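Local coordinates for protein PHO85 cyclin-10 (Saccharomyces cerevisiae, PDB 4KRD) that serves as the cyclin partner of the kinase PHO85, forming with it a glycogen synthase kinase that phosphorylates and negatively regulates GSY2, limiting glycogen accumulation, at residues 20-25 and 189-194; 106-111 and 183-188. All blocks are in the same frame, centred on the assembly; numbering follows the deposited sequence.

Contact 1: residues 20-25 and 189-194; sequences PLLHGI and NRKLAA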
loop_
_atom_site.group_PDB
_atom_site.type_symbol
_atom_site.label_atom_id
_atom_site.label_comp_id
_atom_site.label_asym_id
_atom_site.label_seq_id
_atom_site.Cartn_x
_atom_site.Cartn_y
_atom_site.Cartn_z
ATOM N N PRO B 20 -3.962 -1.600 19.548
ATOM C CA PRO B 20 -3.798 -1.796 21.000
ATOM C C PRO B 20 -2.818 -2.923 21.338
ATOM O O PRO B 20 -2.201 -2.920 22.412
ATOM C CB PRO B 20 -5.204 -2.187 21.454
ATOM C CG PRO B 20 -6.104 -1.549 20.457
ATOM C CD PRO B 20 -5.382 -1.620 19.150
ATOM N N LEU B 21 -2.672 -3.876 20.423
ATOM C CA LEU B 21 -1.748 -4.984 20.608
ATOM C C LEU B 21 -0.310 -4.490 20.628
ATOM O O LEU B 21 0.598 -5.222 21.018
ATOM C CB LEU B 21 -1.904 -5.997 19.474
ATOM C CG LEU B 21 -3.225 -6.757 19.419
ATOM C CD1 LEU B 21 -3.297 -7.609 18.152
ATOM C CD2 LEU B 21 -3.368 -7.608 20.670
ATOM N N LEU B 22 -0.102 -3.254 20.193
ATOM C CA LEU B 22 1.241 -2.689 20.151
ATOM C C LEU B 22 1.573 -1.847 21.383
ATOM O O LEU B 22 2.686 -1.339 21.502
ATOM C CB LEU B 22 1.420 -1.823 18.903
ATOM C CG LEU B 22 1.113 -2.455 17.545
ATOM C CD1 LEU B 22 1.586 -1.533 16.432
ATOM C CD2 LEU B 22 1.767 -3.805 17.430
ATOM N N HIS B 23 0.606 -1.660 22.273
ATOM C CA HIS B 23 0.842 -0.834 23.450
ATOM C C HIS B 23 2.067 -1.352 24.190
ATOM O O HIS B 23 2.144 -2.534 24.512
ATOM C CB HIS B 23 -0.381 -0.817 24.369
ATOM C CG HIS B 23 -1.476 0.087 23.894
ATOM N ND1 HIS B 23 -2.740 0.085 24.447
ATOM C CD2 HIS B 23 -1.496 1.025 22.916
ATOM C CE1 HIS B 23 -3.489 0.983 23.833
ATOM N NE2 HIS B 23 -2.761 1.566 22.897
ATOM N N GLY B 24 3.034 -0.467 24.421
ATOM C CA GLY B 24 4.255 -0.823 25.123
ATOM C C GLY B 24 5.456 -1.087 24.233
ATOM O O GLY B 24 6.589 -1.163 24.714
ATOM N N ILE B 25 5.222 -1.228 22.931
ATOM C CA ILE B 25 6.309 -1.511 21.994
ATOM C C ILE B 25 6.908 -0.221 21.422
ATOM O O ILE B 25 6.204 0.565 20.793
ATOM C CB ILE B 25 5.827 -2.435 20.856
ATOM C CG1 ILE B 25 5.292 -3.752 21.435
ATOM C CG2 ILE B 25 6.940 -2.693 19.856
ATOM C CD1 ILE B 25 4.820 -4.734 20.386
ATOM N N ASN B 189 7.527 -2.301 11.133
ATOM C CA ASN B 189 8.476 -2.969 12.016
ATOM C C ASN B 189 7.866 -3.346 13.369
ATOM O O ASN B 189 8.154 -4.418 13.906
ATOM C CB ASN B 189 9.741 -2.111 12.205
ATOM C CG ASN B 189 10.550 -1.948 10.917
ATOM O OD1 ASN B 189 10.281 -2.594 9.904
ATOM N ND2 ASN B 189 11.550 -1.075 10.956
ATOM N N ARG B 190 7.005 -2.489 13.914
ATOM C CA ARG B 190 6.382 -2.790 15.196
ATOM C C ARG B 190 5.408 -3.962 15.133
ATOM O O ARG B 190 5.224 -4.666 16.123
ATOM C CB ARG B 190 5.677 -1.571 15.784
ATOM C CG ARG B 190 6.589 -0.378 16.006
ATOM C CD ARG B 190 5.782 0.814 16.467
ATOM N NE ARG B 190 5.307 0.660 17.834
ATOM C CZ ARG B 190 4.151 1.135 18.277
ATOM N NH1 ARG B 190 3.341 1.782 17.450
ATOM N NH2 ARG B 190 3.804 0.958 19.543
ATOM N N LYS B 191 4.769 -4.172 13.988
ATOM C CA LYS B 191 3.891 -5.334 13.871
ATOM C C LYS B 191 4.721 -6.609 13.746
ATOM O O LYS B 191 4.395 -7.626 14.368
ATOM C CB LYS B 191 2.860 -5.157 12.748
ATOM C CG LYS B 191 1.903 -3.988 13.052
ATOM C CD LYS B 191 0.663 -4.030 12.206
ATOM C CE LYS B 191 -0.308 -2.943 12.623
ATOM N NZ LYS B 191 0.123 -1.589 12.209
ATOM N N LEU B 192 5.824 -6.531 12.998
ATOM C CA LEU B 192 6.766 -7.638 12.900
ATOM C C LEU B 192 7.253 -8.013 14.294
ATOM O O LEU B 192 7.298 -9.197 14.659
ATOM C CB LEU B 192 7.966 -7.277 12.011
ATOM C CG LEU B 192 7.712 -7.103 10.510
ATOM C CD1 LEU B 192 9.017 -7.113 9.727
ATOM C CD2 LEU B 192 6.799 -8.187 10.005
ATOM N N ALA B 193 7.599 -6.997 15.077
ATOM C CA ALA B 193 8.074 -7.214 16.439
ATOM C C ALA B 193 6.984 -7.812 17.315
ATOM O O ALA B 193 7.226 -8.785 18.026
ATOM C CB ALA B 193 8.578 -5.920 17.043
ATOM N N ALA B 194 5.793 -7.216 17.264
ATOM C CA ALA B 194 4.665 -7.650 18.087
ATOM C C ALA B 194 4.372 -9.140 17.962
ATOM O O ALA B 194 3.948 -9.766 18.937
ATOM C CB ALA B 194 3.415 -6.830 17.772
#
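Polar bonds first: R190, in the first turn of helix 189-203, reaches across to the backbone of the loop that precedes helix 36-54. Its chain bends at chi3 (72°), bringing the guanidinium up to the carbonyl of I25. R190 NH2 donates to I25 O at 2.7 Å, with a bent N-H...O angle of 139°, and R190 NE adds a weak bond to the same oxygen at 3.1 Å. The acceptor is tilted 22° out of the guanidinium plane, so the fork grips it somewhat obliquely. The carbonyl of L22 also lies near NH2, but at a poor angle; L22 O accepts instead from I25 N at 2.9 Å, closing a type II beta turn in which G24 takes positive phi. E18 forms a salt bridge with R190 NH2, giving the charge a second anchor on the same loop.

The apolar contacts are made by L22 and I25. L22 crosses R190 obliquely, its CD1 lying 3.9 Å above one face of the guanidinium and offset toward its rim, with CB also on that face. Its other methyl, CD2, presses tightly on A194 CB at 3.5 Å. I25 CD1 meets A194 CB at 3.6 Å, so A194 CB receives one methyl from each of two loop side chains, one turn along the helix from R190. An alanine in place of R190 would remove the fork to I25 O and the E18 salt bridge, and would probably loosen the turn against the helix.

The chemistry pairs one cation with two kinds of loop partner, carboxylate and carbonyl, while small A194 admits the leucine and isoleucine tips close to the helix. This ties the loop before helix 36-54 to the last helix of the chain.

Contact 2: residues 106-111 and 183-188; sequences TFLIDT and TKLMVS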
loop_
_atom_site.group_PDB
_atom_site.type_symbol
_atom_site.label_atom_id
_atom_site.label_comp_id
_atom_site.label_asym_id
_atom_site.label_seq_id
_atom_site.Cartn_x
_atom_site.Cartn_y
_atom_site.Cartn_z
ATOM N N THR B 106 1.618 -14.389 11.482
ATOM C CA THR B 106 1.370 -14.515 12.911
ATOM C C THR B 106 0.613 -13.301 13.439
ATOM O O THR B 106 -0.326 -13.437 14.232
ATOM C CB THR B 106 2.675 -14.712 13.709
ATOM O OG1 THR B 106 3.368 -15.867 13.228
ATOM C CG2 THR B 106 2.372 -14.886 15.215
ATOM N N PHE B 107 0.999 -12.112 12.990
ATOM C CA PHE B 107 0.313 -10.916 13.448
ATOM C C PHE B 107 -1.132 -10.870 12.976
ATOM O O PHE B 107 -1.994 -10.343 13.674
ATOM C CB PHE B 107 1.030 -9.616 13.037
ATOM C CG PHE B 107 0.391 -8.402 13.639
ATOM C CD1 PHE B 107 0.674 -8.042 14.955
ATOM C CD2 PHE B 107 -0.541 -7.658 12.927
ATOM C CE1 PHE B 107 0.058 -6.944 15.543
ATOM C CE2 PHE B 107 -1.174 -6.559 13.516
ATOM C CZ PHE B 107 -0.869 -6.203 14.824
ATOM N N LEU B 108 -1.406 -11.408 11.788
ATOM C CA LEU B 108 -2.782 -11.463 11.296
ATOM C C LEU B 108 -3.665 -12.306 12.230
ATOM O O LEU B 108 -4.796 -11.925 12.550
ATOM C CB LEU B 108 -2.844 -11.992 9.848
ATOM C CG LEU B 108 -2.208 -11.105 8.764
ATOM C CD1 LEU B 108 -2.288 -11.766 7.379
ATOM C CD2 LEU B 108 -2.863 -9.724 8.734
ATOM N N ILE B 109 -3.158 -13.455 12.671
ATOM C CA ILE B 109 -3.937 -14.255 13.602
ATOM C C ILE B 109 -4.021 -13.587 14.984
ATOM O O ILE B 109 -5.071 -13.630 15.627
ATOM C CB ILE B 109 -3.447 -15.727 13.679
ATOM C CG1 ILE B 109 -2.007 -15.802 14.178
ATOM C CG2 ILE B 109 -3.568 -16.416 12.313
ATOM C CD1 ILE B 109 -1.611 -17.223 14.631
ATOM N N ASP B 110 -2.924 -12.960 15.417
ATOM C CA ASP B 110 -2.884 -12.114 16.624
ATOM C C ASP B 110 -4.003 -11.094 16.622
ATOM O O ASP B 110 -4.714 -10.933 17.598
ATOM C CB ASP B 110 -1.579 -11.296 16.686
ATOM C CG ASP B 110 -0.368 -12.110 17.137
ATOM O OD1 ASP B 110 -0.541 -13.104 17.871
ATOM O OD2 ASP B 110 0.769 -11.715 16.771
ATOM N N THR B 111 -4.138 -10.360 15.517
ATOM C CA THR B 111 -5.094 -9.271 15.497
ATOM C C THR B 111 -6.531 -9.766 15.324
ATOM O O THR B 111 -7.485 -9.089 15.712
ATOM C CB THR B 111 -4.698 -8.187 14.452
ATOM O OG1 THR B 111 -5.423 -6.978 14.712
ATOM C CG2 THR B 111 -4.988 -8.678 13.047
ATOM N N THR B 183 -9.492 -3.945 12.018
ATOM C CA THR B 183 -8.365 -3.664 12.897
ATOM C C THR B 183 -7.240 -2.979 12.118
ATOM O O THR B 183 -7.246 -2.956 10.889
ATOM C CB THR B 183 -7.829 -4.945 13.586
ATOM O OG1 THR B 183 -6.989 -5.675 12.684
ATOM C CG2 THR B 183 -8.984 -5.841 14.040
ATOM N N LYS B 184 -6.279 -2.413 12.833
ATOM C CA LYS B 184 -5.156 -1.742 12.179
ATOM C C LYS B 184 -4.109 -2.732 11.679
ATOM O O LYS B 184 -3.458 -3.412 12.473
ATOM C CB LYS B 184 -4.552 -0.710 13.118
ATOM C CG LYS B 184 -5.541 0.399 13.449
ATOM C CD LYS B 184 -5.135 1.159 14.691
ATOM C CE LYS B 184 -6.248 2.084 15.146
ATOM N NZ LYS B 184 -6.225 3.375 14.412
ATOM N N LEU B 185 -3.943 -2.768 10.355
ATOM C CA LEU B 185 -3.231 -3.831 9.652
ATOM C C LEU B 185 -1.962 -3.399 8.932
ATOM O O LEU B 185 -1.293 -4.217 8.294
ATOM C CB LEU B 185 -4.136 -4.420 8.573
ATOM C CG LEU B 185 -5.350 -5.219 8.997
ATOM C CD1 LEU B 185 -6.076 -5.769 7.773
ATOM C CD2 LEU B 185 -4.898 -6.348 9.915
ATOM N N MET B 186 -1.633 -2.124 8.996
ATOM C CA MET B 186 -0.531 -1.637 8.178
ATOM C C MET B 186 0.786 -2.331 8.517
ATOM O O MET B 186 1.218 -2.314 9.664
ATOM C CB MET B 186 -0.402 -0.123 8.335
ATOM C CG MET B 186 0.714 0.459 7.527
ATOM S SD MET B 186 0.725 2.240 7.747
ATOM C CE MET B 186 1.719 2.420 9.222
ATOM N N VAL B 187 1.421 -2.949 7.527
ATOM C CA VAL B 187 2.718 -3.570 7.751
ATOM C C VAL B 187 3.736 -2.536 8.239
ATOM O O VAL B 187 3.839 -1.437 7.687
ATOM C CB VAL B 187 3.262 -4.255 6.490
ATOM C CG1 VAL B 187 4.711 -4.685 6.714
ATOM C CG2 VAL B 187 2.386 -5.451 6.105
ATOM N N SER B 188 4.455 -2.890 9.301
ATOM C CA SER B 188 5.436 -2.009 9.925
ATOM C C SER B 188 6.369 -2.857 10.795
ATOM O O SER B 188 6.028 -3.984 11.173
ATOM C CB SER B 188 4.737 -0.992 10.833
ATOM O OG SER B 188 4.294 -1.628 12.035
#
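Helix 99-113 is flanked by helices 36-54, 130-148 and 189-203, a position consistent with the central helix of the cyclin box; here it meets the irregular linker between helices 166-180 and 189-203. Two threonines make the polar join. T111 and T183 reach toward each other tip to tip, and T111 OG1 donates to T183 OG1 at 2.9 Å. In T111 the hydroxyl is anti to the backbone N (chi1 -164°), which aims it off the helix at the linker; in T183 the hydroxyl sits between the backbone N and the carbonyl carbon (chi1 80°), facing back. The rotation of T111 also turns its methyl CG2 into the crowded position.

That methyl, T111 CG2, has its own role, packing on L185 CD2 at 3.9 Å. L185 CD2 also meets L108 CD2 at 4.1 Å, and L185 crosses both helix side chains at about a right angle. The leucine is therefore touched through one branch by side chains from successive turns of the helix. On F107, whose CG is anti to the backbone N, the ring points its edge at the linker: CE2 lies 4.0 Å from K184 O, with the oxygen near the ring plane. N19 binds both sides of the join, its ND2 bonded to T111 OG1 and to K184 O.

Each threonine hydroxyl is used twice. N19 ND2 can donate to T111 OG1, which donates to T183 OG1, which in turn bonds to V180 O near the end of helix 166-180. Such a run of bonds in one direction is likely to be mutually reinforcing, and probably holds both hydroxyl rotations beside the methyl contacts, joining the start of the linker to the helix in a mostly buried setting.

In the fold
The two contacts lie with centres about 9 Å apart on the same side of the chain's centre, and they touch directly. K191 of contact 1 bridges them: its NZ is 2.9 Å from M186 O of the linker, a probable hydrogen bond, while its CD packs 3.4 Å from F107 CE2. On the loop side, L21 CD1 rests 3.6 Å from the CA of T111. S188, which closes the segment 183-188, N-caps helix 189-203 through K191 N, so the linker runs straight into the helix of contact 1. Both regions also face another protein chain, probably PHO85: an acidic side chain of that other chain forms a salt bridge with K191 NZ, and an acidic side chain there bonds M186 N.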